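Local structure of SnoaL-like domain-containing protein (2RFR) at residues A26-L31 and V135-A140; E42-D47 and N121-R126; P87-V92 and T98-S103; V105-S110 and G114-S119. The protein is of unknown function but has the cystatin-like fold of the NTF2 superfamily and a SnoaL-like domain and may, like relatives, hold a small molecule in a cone-shaped cavity. One frame throughout, in Å; residues are numbered along the deposited sequence.

Interaction 1 (A26-L31 and V135-A140)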
loop_
_atom_site.group_PDB
_atom_site.type_symbol
_atom_site.label_atom_id
_atom_site.label_comp_id
_atom_site.label_asym_id
_atom_site.label_seq_id
_atom_site.Cartn_x
_atom_site.Cartn_y
_atom_site.Cartn_z
ATOM N N ALA A 26 -5.816 4.406 5.219
ATOM C CA ALA A 26 -6.023 4.508 3.755
ATOM C C ALA A 26 -7.001 5.628 3.414
ATOM O O ALA A 26 -6.955 6.120 2.283
ATOM C CB ALA A 26 -6.488 3.192 3.216
ATOM N N ARG A 27 -7.899 6.021 4.330
ATOM C CA ARG A 27 -8.803 7.114 4.061
ATOM C C ARG A 27 -8.182 8.485 4.224
ATOM O O ARG A 27 -8.719 9.437 3.674
ATOM C CB ARG A 27 -10.012 7.016 5.030
ATOM C CG ARG A 27 -10.967 5.894 4.666
ATOM C CD ARG A 27 -12.088 5.788 5.752
ATOM N NE ARG A 27 -12.917 4.640 5.449
ATOM N N TYR A 28 -7.083 8.616 4.971
ATOM C CA TYR A 28 -6.524 9.907 5.260
ATOM C C TYR A 28 -6.231 10.669 3.968
ATOM O O TYR A 28 -6.635 11.834 3.818
ATOM C CB TYR A 28 -5.249 9.764 6.132
ATOM C CG TYR A 28 -4.674 11.128 6.389
ATOM C CD1 TYR A 28 -5.064 11.874 7.473
ATOM C CD2 TYR A 28 -3.740 11.715 5.496
ATOM C CE1 TYR A 28 -4.611 13.184 7.638
ATOM C CE2 TYR A 28 -3.338 13.037 5.673
ATOM C CZ TYR A 28 -3.781 13.749 6.735
ATOM O OH TYR A 28 -3.432 15.057 6.969
ATOM N N GLY A 29 -5.476 10.068 3.082
ATOM C CA GLY A 29 -4.985 10.782 1.913
ATOM C C GLY A 29 -6.130 11.216 0.983
ATOM O O GLY A 29 -6.202 12.373 0.597
ATOM N N PRO A 30 -7.055 10.306 0.624
ATOM C CA PRO A 30 -8.232 10.712 -0.168
ATOM C C PRO A 30 -8.991 11.845 0.477
ATOM O O PRO A 30 -9.414 12.771 -0.232
ATOM C CB PRO A 30 -9.006 9.413 -0.299
ATOM C CG PRO A 30 -7.894 8.357 -0.292
ATOM C CD PRO A 30 -6.956 8.839 0.746
ATOM N N LEU A 31 -9.199 11.797 1.786
ATOM C CA LEU A 31 -9.939 12.886 2.451
ATOM C C LEU A 31 -9.175 14.170 2.423
ATOM O O LEU A 31 -9.729 15.241 2.169
ATOM C CB LEU A 31 -10.327 12.471 3.856
ATOM C CG LEU A 31 -11.321 11.367 4.012
ATOM C CD1 LEU A 31 -11.411 10.862 5.448
ATOM C CD2 LEU A 31 -12.667 11.809 3.565
ATOM N N VAL A 135 -5.639 8.196 17.789
ATOM C CA VAL A 135 -5.386 8.991 18.996
ATOM C C VAL A 135 -4.314 10.014 18.719
ATOM O O VAL A 135 -4.535 11.205 18.870
ATOM C CB VAL A 135 -5.023 8.087 20.168
ATOM C CG1 VAL A 135 -4.611 8.933 21.411
ATOM C CG2 VAL A 135 -6.198 7.153 20.487
ATOM N N ARG A 136 -3.148 9.585 18.250
ATOM C CA ARG A 136 -2.052 10.494 17.926
ATOM C C ARG A 136 -1.392 10.022 16.645
ATOM O O ARG A 136 -1.123 8.830 16.445
ATOM C CB ARG A 136 -1.035 10.527 19.064
ATOM C CG ARG A 136 0.084 11.515 18.848
ATOM C CD ARG A 136 0.883 11.722 20.154
ATOM N NE ARG A 136 2.086 12.535 20.017
ATOM C CZ ARG A 136 2.219 13.864 20.178
ATOM N NH1 ARG A 136 1.212 14.616 20.465
ATOM N NH2 ARG A 136 3.413 14.420 19.986
ATOM N N ARG A 137 -1.059 10.979 15.771
ATOM C CA ARG A 137 -0.191 10.711 14.621
ATOM C C ARG A 137 1.007 11.624 14.790
ATOM O O ARG A 137 0.849 12.808 15.073
ATOM C CB ARG A 137 -0.905 11.061 13.312
ATOM C CG ARG A 137 -0.065 10.803 12.043
ATOM C CD ARG A 137 -0.816 11.207 10.820
ATOM N NE ARG A 137 0.063 11.076 9.650
ATOM C CZ ARG A 137 -0.341 11.374 8.436
ATOM N NH1 ARG A 137 -1.548 11.832 8.203
ATOM N NH2 ARG A 137 0.485 11.193 7.448
ATOM N N GLU A 138 2.197 11.066 14.567
ATOM C CA GLU A 138 3.434 11.819 14.571
ATOM C C GLU A 138 4.117 11.560 13.229
ATOM O O GLU A 138 4.224 10.440 12.774
ATOM C CB GLU A 138 4.353 11.314 15.687
ATOM C CG GLU A 138 3.821 11.571 17.101
ATOM C CD GLU A 138 4.565 10.866 18.163
ATOM O OE1 GLU A 138 5.144 9.800 17.945
ATOM O OE2 GLU A 138 4.482 11.334 19.295
ATOM N N ASN A 139 4.709 12.618 12.695
ATOM C CA ASN A 139 5.289 12.592 11.384
ATOM C C ASN A 139 6.590 13.417 11.387
ATOM O O ASN A 139 6.713 14.423 12.098
ATOM C CB ASN A 139 4.161 13.102 10.455
ATOM C CG ASN A 139 4.597 13.541 9.123
ATOM O OD1 ASN A 139 5.224 14.569 8.983
ATOM N ND2 ASN A 139 4.184 12.794 8.095
ATOM N N ALA A 140 7.597 12.964 10.636
ATOM C CA ALA A 140 8.869 13.677 10.524
ATOM C C ALA A 140 9.459 13.342 9.155
ATOM O O ALA A 140 9.284 12.240 8.617
ATOM C CB ALA A 140 9.828 13.278 11.628
#

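Interaction 2 (E42-D47 and N121-R126)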
loop_
_atom_site.group_PDB
_atom_site.type_symbol
_atom_site.label_atom_id
_atom_site.label_comp_id
_atom_site.label_asym_id
_atom_site.label_seq_id
_atom_site.Cartn_x
_atom_site.Cartn_y
_atom_site.Cartn_z
ATOM N N GLU A 42 -12.523 13.441 11.794
ATOM C CA GLU A 42 -13.279 12.375 12.441
ATOM C C GLU A 42 -12.640 11.011 12.348
ATOM O O GLU A 42 -13.136 10.072 12.983
ATOM C CB GLU A 42 -14.717 12.383 11.913
ATOM C CG GLU A 42 -15.476 13.658 12.306
ATOM C CD GLU A 42 -16.763 13.897 11.568
ATOM O OE1 GLU A 42 -17.090 13.147 10.616
ATOM O OE2 GLU A 42 -17.456 14.873 11.968
ATOM N N LEU A 43 -11.510 10.880 11.669
ATOM C CA LEU A 43 -10.687 9.691 11.824
ATOM C C LEU A 43 -10.085 9.582 13.229
ATOM O O LEU A 43 -9.714 8.470 13.625
ATOM C CB LEU A 43 -9.575 9.692 10.783
ATOM C CG LEU A 43 -9.987 9.728 9.305
ATOM C CD1 LEU A 43 -8.714 9.888 8.447
ATOM C CD2 LEU A 43 -10.755 8.465 8.900
ATOM N N TRP A 44 -9.941 10.725 13.907
ATOM C CA TRP A 44 -9.428 10.810 15.254
ATOM C C TRP A 44 -10.522 10.867 16.282
ATOM O O TRP A 44 -11.638 11.295 16.023
ATOM C CB TRP A 44 -8.606 12.103 15.414
ATOM C CG TRP A 44 -7.144 12.060 14.957
ATOM C CD1 TRP A 44 -6.051 11.918 15.719
ATOM C CD2 TRP A 44 -6.673 12.254 13.579
ATOM N NE1 TRP A 44 -4.936 12.005 14.950
ATOM C CE2 TRP A 44 -5.286 12.229 13.636
ATOM C CE3 TRP A 44 -7.288 12.497 12.354
ATOM C CZ2 TRP A 44 -4.490 12.405 12.506
ATOM C CZ3 TRP A 44 -6.491 12.657 11.225
ATOM C CH2 TRP A 44 -5.109 12.625 11.320
ATOM N N VAL A 45 -10.158 10.466 17.494
ATOM C CA VAL A 45 -10.940 10.784 18.718
ATOM C C VAL A 45 -11.056 12.291 18.840
ATOM O O VAL A 45 -10.279 13.071 18.263
ATOM C CB VAL A 45 -10.348 10.110 19.967
ATOM C CG1 VAL A 45 -10.342 8.581 19.812
ATOM C CG2 VAL A 45 -8.982 10.666 20.333
ATOM N N GLU A 46 -12.031 12.734 19.639
ATOM C CA GLU A 46 -12.303 14.168 19.723
ATOM C C GLU A 46 -11.096 15.007 20.102
ATOM O O GLU A 46 -10.898 16.079 19.551
ATOM C CB GLU A 46 -13.428 14.457 20.760
ATOM C CG GLU A 46 -13.620 15.969 21.061
ATOM C CD GLU A 46 -13.987 16.822 19.843
ATOM O OE1 GLU A 46 -14.760 16.363 18.999
ATOM O OE2 GLU A 46 -13.492 17.966 19.726
ATOM N N ASP A 47 -10.326 14.517 21.062
ATOM C CA ASP A 47 -9.129 15.216 21.511
ATOM C C ASP A 47 -7.830 14.638 20.915
ATOM O O ASP A 47 -6.753 14.730 21.480
ATOM C CB ASP A 47 -9.073 15.231 23.037
ATOM C CG ASP A 47 -8.885 13.898 23.651
ATOM O OD1 ASP A 47 -9.102 12.881 22.970
ATOM O OD2 ASP A 47 -8.636 13.861 24.906
ATOM N N ASN A 121 5.855 7.979 9.646
ATOM C CA ASN A 121 4.703 8.222 10.502
ATOM C C ASN A 121 4.571 7.104 11.508
ATOM O O ASN A 121 4.696 5.934 11.176
ATOM C CB ASN A 121 3.375 8.207 9.720
ATOM C CG ASN A 121 3.304 9.206 8.625
ATOM O OD1 ASN A 121 2.763 10.274 8.804
ATOM N ND2 ASN A 121 3.955 8.925 7.493
ATOM N N ARG A 122 4.202 7.492 12.714
ATOM C CA ARG A 122 3.747 6.596 13.742
ATOM C C ARG A 122 2.381 7.033 14.202
ATOM O O ARG A 122 2.171 8.192 14.547
ATOM C CB ARG A 122 4.694 6.626 14.959
ATOM C CG ARG A 122 4.291 5.566 15.992
ATOM C CD ARG A 122 5.205 5.623 17.158
ATOM N NE ARG A 122 6.467 5.035 16.822
ATOM C CZ ARG A 122 7.066 4.080 17.507
ATOM N NH1 ARG A 122 6.509 3.556 18.594
ATOM N NH2 ARG A 122 8.259 3.671 17.108
ATOM N N TRP A 123 1.441 6.096 14.192
ATOM C CA TRP A 123 0.046 6.335 14.562
ATOM C C TRP A 123 -0.296 5.474 15.758
ATOM O O TRP A 123 0.140 4.332 15.836
ATOM C CB TRP A 123 -0.859 5.903 13.445
ATOM C CG TRP A 123 -0.819 6.563 12.122
ATOM C CD1 TRP A 123 0.140 6.430 11.161
ATOM C CD2 TRP A 123 -1.859 7.355 11.540
ATOM N NE1 TRP A 123 -0.244 7.102 10.047
ATOM C CE2 TRP A 123 -1.481 7.645 10.215
ATOM C CE3 TRP A 123 -3.064 7.838 11.995
ATOM C CZ2 TRP A 123 -2.270 8.393 9.375
ATOM C CZ3 TRP A 123 -3.871 8.560 11.143
ATOM C CH2 TRP A 123 -3.486 8.799 9.841
ATOM N N THR A 124 -1.093 5.992 16.658
ATOM C CA THR A 124 -1.733 5.230 17.714
ATOM C C THR A 124 -3.221 5.310 17.557
ATOM O O THR A 124 -3.756 6.295 17.042
ATOM C CB THR A 124 -1.298 5.675 19.063
ATOM O OG1 THR A 124 -1.719 7.003 19.268
ATOM C CG2 THR A 124 0.193 5.561 19.305
ATOM N N PHE A 125 -3.909 4.260 18.027
ATOM C CA PHE A 125 -5.353 4.115 17.864
ATOM C C PHE A 125 -5.954 3.576 19.140
ATOM O O PHE A 125 -5.294 2.907 19.934
ATOM C CB PHE A 125 -5.683 3.146 16.725
ATOM C CG PHE A 125 -5.067 3.478 15.408
ATOM C CD1 PHE A 125 -3.819 3.059 15.128
ATOM C CD2 PHE A 125 -5.706 4.263 14.486
ATOM C CE1 PHE A 125 -3.217 3.380 13.921
ATOM C CE2 PHE A 125 -5.116 4.616 13.260
ATOM C CZ PHE A 125 -3.840 4.180 13.009
ATOM N N ARG A 126 -7.257 3.772 19.262
ATOM C CA ARG A 126 -8.000 3.070 20.302
ATOM C C ARG A 126 -9.366 2.682 19.832
ATOM O O ARG A 126 -9.953 3.279 18.968
ATOM C CB ARG A 126 -8.013 3.838 21.581
ATOM C CG ARG A 126 -8.874 4.970 21.632
ATOM C CD ARG A 126 -9.007 5.356 23.137
ATOM N NE ARG A 126 -9.814 6.526 23.204
ATOM C CZ ARG A 126 -9.398 7.777 23.413
ATOM N NH1 ARG A 126 -8.124 8.080 23.668
ATOM N NH2 ARG A 126 -10.322 8.720 23.417
HETATM O O HOH W 1 -7.099 11.033 23.725
#

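Interaction 3 (P87-V92 and T98-S103)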
loop_
_atom_site.group_PDB
_atom_site.type_symbol
_atom_site.label_atom_id
_atom_site.label_comp_id
_atom_site.label_asym_id
_atom_site.label_seq_id
_atom_site.Cartn_x
_atom_site.Cartn_y
_atom_site.Cartn_z
ATOM N N PRO A 87 1.570 1.144 2.645
ATOM C CA PRO A 87 1.083 0.077 3.528
ATOM C C PRO A 87 1.674 0.205 4.896
ATOM O O PRO A 87 2.867 0.557 5.076
ATOM C CB PRO A 87 1.642 -1.184 2.859
ATOM C CG PRO A 87 1.800 -0.817 1.410
ATOM C CD PRO A 87 2.241 0.608 1.466
ATOM N N ALA A 88 0.852 -0.012 5.885
ATOM C CA ALA A 88 1.250 0.115 7.286
ATOM C C ALA A 88 1.537 -1.225 7.906
ATOM O O ALA A 88 0.868 -2.218 7.610
ATOM C CB ALA A 88 0.121 0.810 8.080
ATOM N N THR A 89 2.499 -1.246 8.817
ATOM C CA THR A 89 2.593 -2.331 9.812
ATOM C C THR A 89 1.713 -1.980 10.957
ATOM O O THR A 89 1.740 -0.842 11.384
ATOM C CB THR A 89 4.056 -2.567 10.251
ATOM O OG1 THR A 89 4.068 -3.590 11.263
ATOM C CG2 THR A 89 4.739 -1.384 10.763
ATOM N N VAL A 90 0.939 -2.932 11.481
ATOM C CA VAL A 90 -0.041 -2.695 12.533
ATOM C C VAL A 90 0.190 -3.693 13.634
ATOM O O VAL A 90 0.335 -4.888 13.356
ATOM C CB VAL A 90 -1.469 -2.811 11.957
ATOM C CG1 VAL A 90 -2.530 -2.673 13.112
ATOM C CG2 VAL A 90 -1.729 -1.778 10.864
ATOM N N THR A 91 0.183 -3.218 14.873
ATOM C CA THR A 91 0.180 -4.077 16.073
ATOM C C THR A 91 -1.010 -3.706 16.951
ATOM O O THR A 91 -1.138 -2.570 17.337
ATOM C CB THR A 91 1.445 -3.900 16.864
ATOM O OG1 THR A 91 2.568 -4.268 16.060
ATOM C CG2 THR A 91 1.430 -4.775 18.150
ATOM N N VAL A 92 -1.892 -4.670 17.205
ATOM C CA VAL A 92 -3.015 -4.508 18.098
ATOM C C VAL A 92 -2.702 -5.121 19.447
ATOM O O VAL A 92 -2.201 -6.245 19.522
ATOM C CB VAL A 92 -4.270 -5.150 17.488
ATOM C CG1 VAL A 92 -5.475 -5.062 18.442
ATOM C CG2 VAL A 92 -4.558 -4.575 16.097
ATOM N N THR A 98 -0.966 0.353 17.395
ATOM C CA THR A 98 0.092 1.222 16.825
ATOM C C THR A 98 0.340 0.847 15.376
ATOM O O THR A 98 0.366 -0.356 15.061
ATOM C CB THR A 98 1.407 1.064 17.635
ATOM O OG1 THR A 98 1.141 1.284 19.039
ATOM C CG2 THR A 98 2.491 2.081 17.188
ATOM N N ALA A 99 0.571 1.835 14.512
ATOM C CA ALA A 99 0.923 1.542 13.133
ATOM C C ALA A 99 2.089 2.414 12.758
ATOM O O ALA A 99 2.259 3.527 13.251
ATOM C CB ALA A 99 -0.254 1.834 12.191
ATOM N N ARG A 100 2.899 1.951 11.829
ATOM C CA ARG A 100 3.965 2.722 11.230
ATOM C C ARG A 100 3.864 2.614 9.719
ATOM O O ARG A 100 3.568 1.545 9.194
ATOM C CB ARG A 100 5.324 2.228 11.703
ATOM C CG ARG A 100 5.616 2.485 13.192
ATOM C CD ARG A 100 6.746 1.591 13.672
ATOM N NE ARG A 100 6.301 0.209 13.926
ATOM C CZ ARG A 100 6.972 -0.908 13.603
ATOM N NH1 ARG A 100 8.158 -0.885 13.025
ATOM N NH2 ARG A 100 6.437 -2.098 13.857
ATOM N N CYS A 101 4.115 3.724 9.027
ATOM C CA CYS A 101 4.064 3.751 7.573
ATOM C C CYS A 101 4.933 4.936 7.107
ATOM O O CYS A 101 5.314 5.791 7.858
ATOM C CB CYS A 101 2.646 3.841 7.017
ATOM S SG CYS A 101 1.755 5.382 7.344
ATOM N N HIS A 102 5.149 4.915 5.816
ATOM C CA HIS A 102 5.761 6.044 5.127
ATOM C C HIS A 102 4.678 6.879 4.513
ATOM O O HIS A 102 3.602 6.378 4.142
ATOM C CB HIS A 102 6.682 5.563 4.022
ATOM C CG HIS A 102 7.832 4.739 4.470
ATOM N ND1 HIS A 102 7.802 3.361 4.481
ATOM C CD2 HIS A 102 9.037 5.087 4.932
ATOM C CE1 HIS A 102 8.989 2.921 4.893
ATOM N NE2 HIS A 102 9.754 3.955 5.193
ATOM N N SER A 103 4.947 8.155 4.289
ATOM C CA SER A 103 4.075 9.004 3.472
ATOM C C SER A 103 4.905 9.871 2.545
ATOM O O SER A 103 5.985 10.324 2.907
ATOM C CB SER A 103 3.153 9.830 4.366
ATOM O OG SER A 103 3.847 10.722 5.234
HETATM O O HOH W 2 4.536 2.696 4.120
HETATM O O HOH W 3 3.467 -2.864 13.793
HETATM O O HOH W 4 3.335 -0.612 14.359
HETATM O O HOH W 5 0.189 -1.724 19.946
#

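Interaction 4 (V105-S110 and G114-S119)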
loop_
_atom_site.group_PDB
_atom_site.type_symbol
_atom_site.label_atom_id
_atom_site.label_comp_id
_atom_site.label_asym_id
_atom_site.label_seq_id
_atom_site.Cartn_x
_atom_site.Cartn_y
_atom_site.Cartn_z
ATOM N N VAL A 105 4.231 13.207 -0.007
ATOM C CA VAL A 105 3.393 14.214 -0.607
ATOM C C VAL A 105 3.917 14.504 -1.983
ATOM O O VAL A 105 5.015 15.053 -2.124
ATOM C CB VAL A 105 3.296 15.518 0.231
ATOM C CG1 VAL A 105 2.347 16.497 -0.444
ATOM C CG2 VAL A 105 2.886 15.219 1.656
ATOM N N PHE A 106 3.185 14.089 -3.007
ATOM C CA PHE A 106 3.488 14.444 -4.375
ATOM C C PHE A 106 2.865 15.801 -4.699
ATOM O O PHE A 106 1.747 16.072 -4.282
ATOM C CB PHE A 106 2.986 13.391 -5.360
ATOM C CG PHE A 106 3.687 12.070 -5.244
ATOM C CD1 PHE A 106 4.878 11.824 -5.936
ATOM C CD2 PHE A 106 3.175 11.057 -4.434
ATOM C CE1 PHE A 106 5.504 10.621 -5.766
ATOM C CE2 PHE A 106 3.800 9.850 -4.292
ATOM C CZ PHE A 106 4.972 9.622 -4.979
ATOM N N ARG A 107 3.574 16.647 -5.415
ATOM C CA ARG A 107 3.104 17.948 -5.781
ATOM C C ARG A 107 3.388 18.186 -7.244
ATOM O O ARG A 107 4.486 17.882 -7.736
ATOM C CB ARG A 107 3.826 19.007 -4.949
ATOM C CG ARG A 107 3.397 20.464 -5.189
ATOM C CD ARG A 107 4.321 21.396 -4.416
ATOM N NE ARG A 107 3.970 22.785 -4.659
ATOM C CZ ARG A 107 4.808 23.798 -4.660
ATOM N NH1 ARG A 107 6.079 23.631 -4.371
ATOM N NH2 ARG A 107 4.375 24.994 -4.949
ATOM N N CYS A 108 2.416 18.776 -7.945
ATOM C CA CYS A 108 2.604 19.209 -9.320
ATOM C C CYS A 108 3.145 20.598 -9.324
ATOM O O CYS A 108 2.527 21.496 -8.720
ATOM C CB CYS A 108 1.274 19.074 -10.061
ATOM S SG CYS A 108 1.357 19.461 -11.812
ATOM N N VAL A 109 4.300 20.811 -9.964
ATOM C CA VAL A 109 4.924 22.124 -10.119
ATOM C C VAL A 109 5.254 22.299 -11.576
ATOM O O VAL A 109 5.936 21.494 -12.175
ATOM C CB VAL A 109 6.159 22.286 -9.232
ATOM C CG1 VAL A 109 6.846 23.680 -9.480
ATOM C CG2 VAL A 109 5.829 22.107 -7.721
ATOM N N SER A 110 4.750 23.368 -12.154
ATOM C CA SER A 110 5.069 23.695 -13.546
ATOM C C SER A 110 4.803 22.506 -14.483
ATOM O O SER A 110 5.575 22.243 -15.395
ATOM C CB SER A 110 6.495 24.203 -13.733
ATOM O OG SER A 110 6.669 25.368 -12.918
ATOM N N GLY A 114 6.620 15.907 -8.599
ATOM C CA GLY A 114 7.743 15.653 -7.724
ATOM C C GLY A 114 7.273 15.257 -6.338
ATOM O O GLY A 114 6.122 15.349 -5.988
ATOM N N SER A 115 8.276 14.940 -5.532
ATOM C CA SER A 115 8.104 14.495 -4.160
ATOM C C SER A 115 8.410 15.656 -3.249
ATOM O O SER A 115 9.559 16.007 -3.057
ATOM C CB SER A 115 9.015 13.331 -3.878
ATOM O OG SER A 115 8.612 12.217 -4.650
ATOM N N HIS A 116 7.362 16.318 -2.772
ATOM C CA HIS A 116 7.472 17.523 -1.949
ATOM C C HIS A 116 7.964 17.225 -0.553
ATOM O O HIS A 116 8.777 17.965 0.015
ATOM C CB HIS A 116 6.045 18.120 -1.925
ATOM C CG HIS A 116 5.811 19.275 -0.962
ATOM N ND1 HIS A 116 6.272 20.552 -1.168
ATOM C CD2 HIS A 116 5.033 19.324 0.164
ATOM C CE1 HIS A 116 5.819 21.315 -0.190
ATOM N NE2 HIS A 116 5.100 20.585 0.648
ATOM N N ARG A 117 7.448 16.145 0.055
ATOM C CA ARG A 117 7.908 15.675 1.367
ATOM C C ARG A 117 7.913 14.145 1.294
ATOM O O ARG A 117 7.051 13.541 0.654
ATOM C CB ARG A 117 6.986 16.180 2.507
ATOM C CG ARG A 117 7.074 17.688 2.756
ATOM C CD ARG A 117 6.055 18.219 3.810
ATOM N NE ARG A 117 6.400 17.785 5.191
ATOM C CZ ARG A 117 7.167 18.450 6.073
ATOM N NH1 ARG A 117 7.709 19.634 5.761
ATOM N NH2 ARG A 117 7.344 17.974 7.335
ATOM N N VAL A 118 8.860 13.529 1.993
ATOM C CA VAL A 118 8.934 12.080 2.230
ATOM C C VAL A 118 9.142 11.925 3.722
ATOM O O VAL A 118 10.058 12.531 4.268
ATOM C CB VAL A 118 10.096 11.437 1.465
ATOM C CG1 VAL A 118 10.228 9.983 1.809
ATOM C CG2 VAL A 118 9.949 11.656 -0.047
ATOM N N SER A 119 8.253 11.165 4.371
ATOM C CA SER A 119 8.149 11.159 5.829
ATOM C C SER A 119 7.928 9.798 6.404
ATOM O O SER A 119 7.361 8.892 5.761
ATOM C CB SER A 119 6.992 12.040 6.260
ATOM O OG SER A 119 7.146 13.394 5.761
HETATM O O HOH W 6 7.565 21.411 -3.403
#

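Interaction 1 (A26-L31 and V135-A140)
R137 points its guanidinium end-on at the ring of Y28, with a single nitrogen, NH1, sitting over the middle of the ring face. That atom lies 3.1 Å above the ring plane, and the closest ring carbon, Y28 CZ, is 3.3 Å from R137 NH1. The two planes stand almost perpendicular, 89° apart, so the tyrosine meets the edge of the guanidinium and the arginine meets the face of the tyrosine. This is a cation-pi contact: R137 CZ is 4.4 Å from the ring centroid and only 10° off the ring normal. The arginine gets there by full extension, with CG anti to the backbone N (chi1 -180°) and the chain straight on to NE, which carries the charge away from strand 131-141 to helix 5-33. The backbones themselves stay far apart, Y28 CA and R137 CA being 11.3 Å from each other. The other end of the guanidinium is tied down separately, R137 NH2 bonding to OD1 of N121, while Y50 touches both partners. A leucine in place of Y28 would probably leave NH1 without its aromatic face and open a gap where the ring lay. A long helix packed on a curved sheet is the hallmark of the cystatin-like, NTF2-type cone, and this buried pair is one of the contacts that join the two.

Interaction 2 (E42-D47 and N121-R126)
W44 and W123 make the aromatic part of this contact, and they meet by their six-membered rings. Tilted 27° and displaced sidelong, with centroids 5.7 Å apart, these rings share little area, and the two side chains cross at about a right angle. The closest atoms are W44 CZ2 and W123 CZ3, at 4.1 Å, so this is apolar packing between neighbouring indoles and not a full stack. Both side chains leave the backbone with CG anti to the carbonyl carbon, chi1 -84° at W44 and -64° at W123, which brings each indole toward the other segment. Around them, Y28 of helix 5-33 touches W44 and R137 touches W123.

The second kind of contact is an aliphatic group on a flat cation. V45 lays CG1 over one face of the R126 guanidinium, toward its rim, 3.6 Å from R126 NH2. The arginine is extended from CG to NE.

The polar part is indirect. D47 OD1 lies 4.4 Å from R126 NH2, too far for a salt bridge, and a water joins the two residues instead: it donates to D47 OD1 at 2.8 Å and accepts from R126 NH1 at 3.1 Å, lying in the guanidinium plane.

The contact packs short strand 44-45, whose V45 is backbone-bonded to A134 of strand 131-141, and the corner after it against strand 112-128, without a direct hydrogen bond. Its chemistry grades from buried indoles to an exposed arginine and aspartate, whose opposite charges probably attract one another only loosely.

Interaction 3 (P87-V92 and T98-S103)
T89 and R100 form a hydrogen-bonded pair in the antiparallel beta hairpin of strands 81-93 and 96-109. T89 N gives to R100 O at 3.0 Å, and R100 N returns a bond to T89 O. T91 and T98 repeat the pattern, and the T91 N to T98 O bond, 2.9 Å long, is the straightest, at 172°. Between these pairs V90 faces A99 without hydrogen bonds to each other: V90 N gives to E23 of the third subunit, V90 O takes R18, and A99 pairs with W123. Beside A88 and C101, a water bridges the strands, donating to P87 O and accepting from H102 N.

Side-chain polar atoms on the T89, T91 and R100 face share another water. It donates to T89 OG1 at 2.7 Å, is bonded to T91 OG1 and, in the arginine conformer described, accepts from R100 NH2 at 3.1 Å. T89 OG1 is further bonded to E23 of the third subunit, R100 NH1 reaches L152 O in its own chain, and R100 NE gives to a separate water. T91 O, besides taking T98 N, accepts from a water.

The bend at chi3 (-78°) folds the arginine back over its neighbour, and T89 CG2 sits 3.5 Å above the centre of the R100 guanidinium plane.

Interaction 4 (V105-S110 and G114-S119)
A classic beta bulge breaks the pairing here: two residues, H116 and R117, stand opposite the single V105, and both their N-H groups reach the same acceptor, V105 O. H116 N makes the short bond, 2.7 Å to V105 O, while R117 N makes a weak one, 3.4 Å to V105 O. V105 N bonds back to R117 O, and beyond the bulge R107 and G114 exchange a regular pair of backbone bonds.

The extra residue turns its side chain across the hairpin. H116, with CG anti to the backbone N (chi1 171°), lies beside V105 and points the same way, H116 CD2 being 3.9 Å from V105 CG1. On its other flank H116 CB packs 3.9 Å from R107 CB. A water lying in both the imidazole and guanidinium planes links H116 ND1 at 2.7 Å to R107 NH1 at 2.8 Å.

On the face of F106 and S115, the phenyl group rests by CE1 against the serine, 3.7 Å from S115 OG in the serine conformer described. An alanine at F106 would probably open a gap beside S115 and remove packing against S115 of the second subunit.

This end of the hairpin of strands 96-109 and 112-128 lies near the surface. Helix 71-79 packs on V105 and R107, and D79 takes R107 NE in a salt bridge; strand 81-93 bonds F106 through A82, and strand 131-141 touches R117 and S119.

Interaction 1 is wholly buried, and interaction 2 is buried at its tryptophans with an exposed outer end; neither has a backbone bond across it, and in 2 a water completes the polar link. Interactions 3 and 4 are hairpin pairings carried by backbone hydrogen bonds, partly buried in one and at the surface in the other. The sheet ties them together: V135 N bonds T124 O between 1 and 2, W123 N bonds A99 O between 2 and 3, and S103 O bonds S119 N between 3 and 4. Strand 96-109 serves both hairpins, strand 112-128 both interactions 2 and 4. Subunit contacts reach 1, 3 and 4, whereas no other chain touches interaction 2.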